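Local coordinates for virulence associated protein VapB (Rhodococcus hoagii, PDB 7B1Z) that probably contributes to virulence as a plasmid-encoded, secreted protein of the Rhodococcus equi Vap family, the piece here being its beta-barrel domain, at residues A[29-34]-A[105-110]. Numbering follows the deposited sequence. Where two conformers were deposited one is given.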
loop_
_atom_site.group_PDB
_atom_site.type_symbol
_atom_site.label_atom_id
_atom_site.label_comp_id
_atom_site.label_asym_id
_atom_site.label_seq_id
_atom_site.Cartn_x
_atom_site.Cartn_y
_atom_site.Cartn_z
ATOM N N MET A 29 -11.925 -6.393 -2.005
ATOM C CA MET A 29 -10.744 -6.806 -1.258
ATOM C C MET A 29 -10.091 -5.609 -0.603
ATOM O O MET A 29 -10.115 -4.495 -1.126
ATOM C CB MET A 29 -9.727 -7.499 -2.166
ATOM C CG MET A 29 -10.317 -8.705 -2.867
ATOM S SD MET A 29 -10.548 -10.029 -1.711
ATOM C CE MET A 29 -8.910 -10.704 -1.614
ATOM N N VAL A 30 -9.476 -5.860 0.542
ATOM C CA VAL A 30 -8.802 -4.818 1.299
ATOM C C VAL A 30 -7.405 -5.302 1.642
ATOM O O VAL A 30 -7.199 -6.486 1.931
ATOM C CB VAL A 30 -9.589 -4.450 2.569
ATOM C CG1 VAL A 30 -9.665 -5.637 3.484
ATOM C CG2 VAL A 30 -8.964 -3.261 3.277
ATOM N N PHE A 31 -6.448 -4.389 1.592
ATOM C CA PHE A 31 -5.082 -4.669 1.990
ATOM C C PHE A 31 -4.843 -4.074 3.368
ATOM O O PHE A 31 -5.164 -2.913 3.606
ATOM C CB PHE A 31 -4.080 -4.056 1.008
ATOM C CG PHE A 31 -2.654 -4.228 1.400
ATOM C CD1 PHE A 31 -1.974 -5.408 1.128
ATOM C CD2 PHE A 31 -1.983 -3.217 2.062
ATOM C CE1 PHE A 31 -0.628 -5.548 1.485
ATOM C CE2 PHE A 31 -0.658 -3.366 2.449
ATOM C CZ PHE A 31 0.012 -4.547 2.164
ATOM N N ASP A 32 -4.275 -4.871 4.261
ATOM C CA ASP A 32 -3.799 -4.393 5.543
ATOM C C ASP A 32 -2.323 -4.736 5.660
ATOM O O ASP A 32 -1.933 -5.902 5.490
ATOM C CB ASP A 32 -4.571 -5.003 6.688
ATOM C CG ASP A 32 -5.924 -4.353 6.868
ATOM O OD1 ASP A 32 -5.967 -3.129 7.145
ATOM O OD2 ASP A 32 -6.919 -5.065 6.725
ATOM N N GLY A 33 -1.526 -3.727 5.964
ATOM C CA GLY A 33 -0.091 -3.908 6.093
ATOM C C GLY A 33 0.418 -3.164 7.303
ATOM O O GLY A 33 -0.099 -2.114 7.671
ATOM N N ASP A 34 1.471 -3.712 7.890
ATOM C CA ASP A 34 2.140 -3.145 9.051
ATOM C C ASP A 34 3.582 -2.831 8.704
ATOM O O ASP A 34 4.265 -3.643 8.094
ATOM C CB ASP A 34 2.114 -4.134 10.201
ATOM C CG ASP A 34 0.720 -4.447 10.659
ATOM O OD1 ASP A 34 -0.020 -3.506 11.012
ATOM O OD2 ASP A 34 0.360 -5.633 10.622
ATOM N N GLY A 105 2.111 -7.653 4.882
ATOM C CA GLY A 105 0.746 -7.265 4.615
ATOM C C GLY A 105 0.115 -8.237 3.659
ATOM O O GLY A 105 0.808 -9.019 2.999
ATOM N N SER A 106 -1.211 -8.183 3.589
ATOM C CA SER A 106 -1.903 -9.080 2.682
ATOM C C SER A 106 -3.294 -8.537 2.375
ATOM O O SER A 106 -3.799 -7.636 3.048
ATOM C CB SER A 106 -1.984 -10.489 3.262
ATOM O OG SER A 106 -2.762 -10.485 4.432
ATOM N N TRP A 107 -3.905 -9.134 1.356
ATOM C CA TRP A 107 -5.235 -8.773 0.884
ATOM C C TRP A 107 -6.250 -9.782 1.384
ATOM O O TRP A 107 -5.974 -10.983 1.436
ATOM C CB TRP A 107 -5.295 -8.744 -0.644
ATOM C CG TRP A 107 -4.435 -7.716 -1.284
ATOM C CD1 TRP A 107 -3.118 -7.847 -1.647
ATOM C CD2 TRP A 107 -4.823 -6.395 -1.654
ATOM N NE1 TRP A 107 -2.675 -6.687 -2.225
ATOM C CE2 TRP A 107 -3.701 -5.776 -2.237
ATOM C CE3 TRP A 107 -6.024 -5.680 -1.574
ATOM C CZ2 TRP A 107 -3.741 -4.475 -2.735
ATOM C CZ3 TRP A 107 -6.060 -4.377 -2.059
ATOM C CH2 TRP A 107 -4.931 -3.792 -2.628
ATOM N N HIS A 108 -7.440 -9.299 1.723
ATOM C CA HIS A 108 -8.483 -10.204 2.171
ATOM C C HIS A 108 -9.843 -9.600 1.859
ATOM O O HIS A 108 -9.968 -8.414 1.561
ATOM C CB HIS A 108 -8.331 -10.504 3.670
ATOM C CG HIS A 108 -8.160 -9.281 4.509
ATOM N ND1 HIS A 108 -9.205 -8.704 5.198
ATOM C CD2 HIS A 108 -7.075 -8.504 4.745
ATOM C CE1 HIS A 108 -8.769 -7.633 5.834
ATOM N NE2 HIS A 108 -7.480 -7.488 5.575
ATOM N N ASN A 109 -10.870 -10.438 1.935
ATOM C CA ASN A 109 -12.217 -9.948 1.699
ATOM C C ASN A 109 -12.674 -9.094 2.882
ATOM O O ASN A 109 -12.047 -9.059 3.947
ATOM C CB ASN A 109 -13.183 -11.115 1.462
ATOM C CG ASN A 109 -14.358 -10.736 0.557
ATOM O OD1 ASN A 109 -14.832 -9.596 0.571
ATOM N ND2 ASN A 109 -14.827 -11.695 -0.238
ATOM N N TRP A 110 -13.757 -8.361 2.670
ATOM C CA TRP A 110 -14.339 -7.554 3.740
ATOM C C TRP A 110 -15.859 -7.552 3.626
ATOM O O TRP A 110 -16.449 -8.549 3.221
ATOM C CB TRP A 110 -13.803 -6.126 3.697
ATOM C CG TRP A 110 -14.195 -5.371 2.472
ATOM C CD1 TRP A 110 -13.498 -5.289 1.301
ATOM C CD2 TRP A 110 -15.373 -4.577 2.294
ATOM N NE1 TRP A 110 -14.171 -4.496 0.404
ATOM C CE2 TRP A 110 -15.325 -4.045 0.989
ATOM C CE3 TRP A 110 -16.464 -4.264 3.112
ATOM C CZ2 TRP A 110 -16.328 -3.222 0.481
ATOM C CZ3 TRP A 110 -17.458 -3.444 2.605
ATOM C CH2 TRP A 110 -17.384 -2.933 1.304
HETATM O O HOH W 1 -12.857 -2.814 -1.627
#
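Neighbouring antiparallel strands in the wall of the Vap-family eight-stranded barrel meet here, Phe31 facing Trp107 on the inner side and Val30 and Asp32 meeting His108 on the other. Backbone bonds join the hydrogen-bonded pairs Val30–His108 and Asp32–Ser106; Val30 N to His108 O (2.8 Å) is nearly straight at 164°. Inside, Phe31 CB sits over the six-membered ring of Trp107, 3.4 Å from its centroid and almost on the ring normal. With CG anti to the backbone N (chi1 176°), the phenyl ring runs across the indole and turns an edge to the face of its five-membered ring, planes 55° apart. Such broad, flat groups suit a barrel interior, and Phe78 touches both rings while Phe65 meets Phe31. Phe31 CZ also lies 3.7 Å from Gly105 CA, where the hydrogen-only glycine lets the ring lie close against the backbone.

On the other face, Val30 CG1 makes a CH-pi contact over one face of the His108 imidazole, 3.5 Å from the ring centroid, as the two side chains run side by side. His108 NE2 donates to Asp32 OD2 (2.7 Å), which accepts through its anti lone pair; the carboxylate lies nearly coplanar with the ring. His108 ND1 donates to the backbone Asn109 O, a longer bond (3.1 Å) with the acceptor tilted from the ring plane, while Asp32 OD1 is taken by His22 ND1 on strand 18-25.

The two donor contacts are consistent with a doubly protonated, positively charged His108 imidazole, which the adjacent carboxylate would probably favour; Asp32, hydrogen-bonded to His108 and His22, ties three strands together through side chains.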